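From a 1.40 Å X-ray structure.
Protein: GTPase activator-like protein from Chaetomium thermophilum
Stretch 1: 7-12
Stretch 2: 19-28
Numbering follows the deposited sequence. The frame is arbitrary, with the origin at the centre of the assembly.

Stretch 1 7-12: VIYIKE
Stretch 2 19-28: EILANTMGSP

Residues 7-10 form the end of a β-strand, with phi/psi running from -138/119 at V7 to -107/119 at I10; K11 (-83/159) and E12 (-47/128) continue extended into a loop. In the second stretch, residues 19-21 are helical, near -66/-35; A22 is at -65/-21, and the chain is extended at N23 (-58/140) before running through T24 (-121/12), M25 (-166/164) and G26 (-125/-161) to S27 (-81/166). The register is set by CA-CA separations of 7.5 Å for I8-L21, 5.6 Å for I10-I20 and 6.1 Å for Y9-G26. Together the stretches bury 406 Å², and Y9 contributes the largest share, 100 Å².

The CA-to-CB bond of Y9 points toward the second stretch. With chi1 at -178° (t) and chi2 at 78°, its ring lies beneath the loop, and G26 CA sits 3.5 Å from the centroid of the Y9 ring, only 5° off the normal. This is a CH-π contact over the face, which the absence of a side chain permits: an ideal CB on G26 would fall 2.9 Å from Y9 CD1, a clash. The ring also meets the adjoining backbone, with Y9 CD2 3.7 Å from M25 O and Y9 CE1 3.7 Å from S27 N. The Y9 hydroxyl is hydrogen-bonded elsewhere in the structure.

N23 provides the direct polar link. Its m rotamer (chi1 -62°, chi2 -30°) brings the amide to the strand, where N23 ND2 donates to Y9 O at 3.0 Å with an N-H...O angle of 148°. The backbone bond from N23 N to I20 O, 3.1 Å, ties this residue back to the helical segment. N23 ND2 also lies 3.2 Å from I20 O, but the poor angle excludes a hydrogen bond. On the other side of the amide, N23 OD1 accepts from a water at 2.8 Å, and the same water accepts from K11 NZ at 2.7 Å. K11 reaches it with chi angles of -169°, 174°, 40° and 154° (t, t, p, t), which also leave K11 CE 3.7 Å from N23 OD1.

I20 (m, t; -69°, 164°) points toward the strand and makes the apolar contacts. I20 CG2 lies 3.5 Å from I8 CG2, while I20 CG1 is 3.9 Å from I10 CG2. Both strand isoleucines are also m, t, at -53°/164° for I8 and -50°/-179° for I10, and their CA-to-CB bonds run sideways.

S27, chi1 67° (p), occupies the N-cap position, its side chain capping a backbone N just past the stretch.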

ATOM      1  N   VAL A   7       1.453  -1.762   0.271  1.00  8.52           N
ATOM      2  CA  VAL A   7       0.039  -1.721   0.002  1.00  8.81           C
ATOM      3  C   VAL A   7      -0.580  -2.824   0.808  1.00 10.02           C
ATOM      4  O   VAL A   7      -0.235  -4.021   0.626  1.00  9.55           O
ATOM      5  CB  VAL A   7      -0.340  -1.936  -1.478  1.00  9.22           C
ATOM      6  CG1 VAL A   7      -1.834  -1.790  -1.649  1.00 11.47           C
ATOM      7  CG2 VAL A   7       0.434  -0.973  -2.382  1.00 10.51           C
ATOM      8  N   ILE A   8      -1.460  -2.459   1.715  1.00  9.94           N
ATOM      9  CA  ILE A   8      -2.009  -3.376   2.722  1.00  9.34           C
ATOM     10  C   ILE A   8      -3.519  -3.395   2.716  1.00 11.61           C
ATOM     11  O   ILE A   8      -4.135  -2.333   2.962  1.00 11.72           O
ATOM     12  CB  ILE A   8      -1.562  -2.976   4.130  1.00 10.21           C
ATOM     13  CG1 ILE A   8      -0.029  -2.831   4.224  1.00 11.82           C
ATOM     14  CG2 ILE A   8      -2.070  -3.995   5.150  1.00 13.05           C
ATOM     15  CD1 ILE A   8       0.454  -2.063   5.457  1.00 15.03           C
ATOM     16  N   TYR A   9      -4.158  -4.514   2.442  1.00 10.16           N
ATOM     17  CA  TYR A   9      -5.609  -4.670   2.476  1.00  9.67           C
ATOM     18  C   TYR A   9      -6.071  -5.110   3.847  1.00 11.91           C
ATOM     19  O   TYR A   9      -5.573  -6.121   4.379  1.00 12.24           O
ATOM     20  CB  TYR A   9      -6.061  -5.729   1.446  1.00 11.61           C
ATOM     21  CG  TYR A   9      -7.560  -5.889   1.420  1.00 12.36           C
ATOM     22  CD1 TYR A   9      -8.368  -4.968   0.759  1.00 14.89           C
ATOM     23  CD2 TYR A   9      -8.206  -6.911   2.087  1.00 12.81           C
ATOM     24  CE1 TYR A   9      -9.735  -5.078   0.765  1.00 14.63           C
ATOM     25  CE2 TYR A   9      -9.585  -7.036   2.096  1.00 14.48           C
ATOM     26  CZ  TYR A   9     -10.379  -6.112   1.439  1.00 14.09           C
ATOM     27  OH  TYR A   9     -11.733  -6.263   1.474  1.00 15.93           O
ATOM     28  N   ILE A  10      -7.018  -4.362   4.410  1.00 11.42           N
ATOM     29  CA  ILE A  10      -7.656  -4.700   5.684  1.00 13.65           C
ATOM     30  C   ILE A  10      -9.075  -5.184   5.438  1.00 14.68           C
ATOM     31  O   ILE A  10      -9.880  -4.440   4.870  1.00 15.83           O
ATOM     32  CB  ILE A  10      -7.654  -3.541   6.672  1.00 13.29           C
ATOM     33  CG1 ILE A  10      -6.264  -2.927   6.800  1.00 12.30           C
ATOM     34  CG2 ILE A  10      -8.221  -4.029   7.981  1.00 13.52           C
ATOM     35  CD1 ILE A  10      -6.190  -1.773   7.782  1.00 12.94           C
ATOM     36  N   LYS A  11      -9.375  -6.420   5.824  1.00 14.08           N
ATOM     37  CA  LYS A  11     -10.672  -7.040   5.604  1.00 15.61           C
ATOM     38  C   LYS A  11     -11.657  -6.611   6.690  1.00 18.32           C
ATOM     39  O   LYS A  11     -11.265  -6.262   7.795  1.00 16.95           O
ATOM     40  CB  LYS A  11     -10.503  -8.580   5.566  1.00 17.51           C
ATOM     41  CG  LYS A  11     -11.692  -9.389   5.089  1.00 21.71           C
ATOM     42  CD  LYS A  11     -11.321 -10.910   4.960  1.00 32.86           C
ATOM     43  CE  LYS A  11     -10.424 -11.414   6.086  1.00 41.22           C
ATOM     44  NZ  LYS A  11     -10.581 -12.890   6.323  1.00 46.30           N
ATOM     45  N   GLU A  12     -12.944  -6.746   6.396  1.00 19.42           N
ATOM     46  CA  GLU A  12     -13.995  -6.431   7.339  1.00 21.67           C
ATOM     47  C   GLU A  12     -13.756  -7.028   8.724  1.00 18.60           C
ATOM     48  O   GLU A  12     -13.468  -8.233   8.831  1.00 20.51           O
ATOM     49  CB  GLU A  12     -15.319  -6.966   6.801  1.00 27.52           C
ATOM     50  CG  GLU A  12     -16.522  -6.594   7.680  1.00 36.36           C
ATOM     51  CD  GLU A  12     -17.843  -6.795   6.963  1.00 44.66           C
ATOM     52  OE1 GLU A  12     -18.186  -7.962   6.685  1.00 45.60           O
ATOM     53  OE2 GLU A  12     -18.524  -5.783   6.690  1.00 50.88           O
ATOM     54  N   GLU A  19      -3.303 -10.583  11.775  1.00 14.47           N
ATOM     55  CA  GLU A  19      -4.390 -11.088  10.943  1.00 14.93           C
ATOM     56  C   GLU A  19      -4.514 -10.359   9.595  1.00 14.26           C
ATOM     57  O   GLU A  19      -4.903 -10.929   8.540  1.00 15.49           O
ATOM     58  CB  GLU A  19      -5.696 -11.062  11.730  1.00 15.32           C
ATOM     59  CG  GLU A  19      -6.189  -9.636  12.016  1.00 14.71           C
ATOM     60  CD  GLU A  19      -7.409  -9.562  12.928  1.00 20.23           C
ATOM     61  OE1 GLU A  19      -8.102 -10.608  13.085  1.00 23.36           O
ATOM     62  OE2 GLU A  19      -7.646  -8.436  13.442  1.00 20.16           O
ATOM     63  N   ILE A  20      -4.214  -9.063   9.602  1.00 13.11           N
ATOM     64  CA  ILE A  20      -4.253  -8.292   8.352  1.00 11.32           C
ATOM     65  C   ILE A  20      -3.170  -8.760   7.355  1.00 12.00           C
ATOM     66  O   ILE A  20      -3.412  -8.959   6.174  1.00 12.00           O
ATOM     67  CB  ILE A  20      -4.075  -6.770   8.689  1.00 13.75           C
ATOM     68  CG1 ILE A  20      -5.316  -6.216   9.435  1.00 13.84           C
ATOM     69  CG2 ILE A  20      -3.793  -5.950   7.429  1.00 12.04           C
ATOM     70  CD1 ILE A  20      -5.030  -4.890  10.106  1.00 15.28           C
ATOM     71  N   LEU A  21      -1.969  -9.001   7.881  1.00 12.01           N
ATOM     72  CA  LEU A  21      -0.882  -9.416   6.997  1.00 10.74           C
ATOM     73  C   LEU A  21      -1.194 -10.781   6.418  1.00 12.74           C
ATOM     74  O   LEU A  21      -0.722 -11.066   5.314  1.00 12.15           O
ATOM     75  CB  LEU A  21       0.430  -9.441   7.775  1.00 11.92           C
ATOM     76  CG  LEU A  21       0.990  -8.066   8.205  1.00 12.05           C
ATOM     77  CD1 LEU A  21       2.243  -8.266   9.072  1.00 14.04           C
ATOM     78  CD2 LEU A  21       1.298  -7.173   7.018  1.00 13.80           C
ATOM     79  N   ALA A  22      -1.924 -11.608   7.100  1.00 11.81           N
ATOM     80  CA  ALA A  22      -2.240 -12.945   6.601  1.00 11.15           C
ATOM     81  C   ALA A  22      -3.106 -12.914   5.337  1.00 11.99           C
ATOM     82  O   ALA A  22      -3.197 -13.917   4.630  1.00 12.81           O
ATOM     83  CB  ALA A  22      -2.891 -13.777   7.672  1.00 12.56           C
ATOM     84  N   ASN A  23      -3.816 -11.820   5.065  1.00 10.79           N
ATOM     85  CA  ASN A  23      -4.704 -11.786   3.925  1.00 11.56           C
ATOM     86  C   ASN A  23      -3.960 -12.056   2.627  1.00 11.00           C
ATOM     87  O   ASN A  23      -2.847 -11.583   2.438  1.00 12.16           O
ATOM     88  CB  ASN A  23      -5.398 -10.418   3.804  1.00 10.62           C
ATOM     89  CG  ASN A  23      -6.261 -10.090   4.990  1.00 12.77           C
ATOM     90  OD1 ASN A  23      -6.812 -10.955   5.652  1.00 14.18           O
ATOM     91  ND2 ASN A  23      -6.461  -8.809   5.235  1.00 11.84           N
ATOM     92  N   THR A  24      -4.616 -12.836   1.743  1.00 14.35           N
ATOM     93  CA  THR A  24      -4.040 -13.145   0.445  1.00 13.47           C
ATOM     94  C   THR A  24      -4.884 -12.704  -0.737  1.00 13.48           C
ATOM     95  O   THR A  24      -4.600 -13.040  -1.872  1.00 14.41           O
ATOM     96  CB  THR A  24      -3.755 -14.587   0.245  1.00 17.95           C
ATOM     97  OG1 THR A  24      -4.960 -15.256   0.451  1.00 20.92           O
ATOM     98  CG2 THR A  24      -2.638 -15.067   1.244  1.00 24.19           C
ATOM     99  N   MET A  25      -5.890 -11.888  -0.464  1.00 13.81           N
ATOM    100  CA  MET A  25      -6.670 -11.244  -1.520  1.00 15.13           C
ATOM    101  C   MET A  25      -7.474 -10.152  -0.860  1.00 14.98           C
ATOM    102  O   MET A  25      -7.630 -10.086   0.351  1.00 15.74           O
ATOM    103  CB  MET A  25      -7.538 -12.276  -2.182  1.00 19.71           C
ATOM    104  CG  MET A  25      -8.562 -12.751  -1.292  1.00 19.52           C
ATOM    105  SD  MET A  25      -9.696 -13.952  -2.082  1.00 31.56           S
ATOM    106  CE  MET A  25      -9.894 -13.241  -3.725  1.00 38.71           C
ATOM    107  N   GLY A  26      -7.974  -9.264  -1.700  1.00 14.64           N
ATOM    108  CA  GLY A  26      -8.844  -8.182  -1.304  1.00 14.98           C
ATOM    109  C   GLY A  26     -10.154  -8.193  -2.089  1.00 16.71           C
ATOM    110  O   GLY A  26     -10.539  -9.180  -2.721  1.00 16.43           O
ATOM    111  N   SER A  27     -10.852  -7.065  -2.094  1.00 15.38           N
ATOM    112  CA  SER A  27     -12.118  -6.939  -2.805  1.00 16.10           C
ATOM    113  C   SER A  27     -11.879  -6.695  -4.285  1.00 15.29           C
ATOM    114  O   SER A  27     -10.798  -6.322  -4.693  1.00 14.58           O
ATOM    115  CB  SER A  27     -12.882  -5.732  -2.260  1.00 15.73           C
ATOM    116  OG  SER A  27     -12.115  -4.567  -2.626  1.00 15.97           O
ATOM    117  N   PRO A  28     -12.937  -6.854  -5.093  1.00 18.17           N
ATOM    118  CA  PRO A  28     -12.765  -6.603  -6.528  1.00 17.54           C
ATOM    119  C   PRO A  28     -12.297  -5.174  -6.801  1.00 16.58           C
ATOM    120  O   PRO A  28     -11.423  -4.992  -7.668  1.00 16.57           O
ATOM    121  CB  PRO A  28     -14.164  -6.851  -7.082  1.00 21.04           C
ATOM    122  CG  PRO A  28     -14.702  -7.975  -6.149  1.00 23.00           C
ATOM    123  CD  PRO A  28     -14.214  -7.533  -4.789  1.00 20.72           C
TER
HETATM  124  O   HOH W   1      -8.103 -13.371   5.304  1.00 30.76           O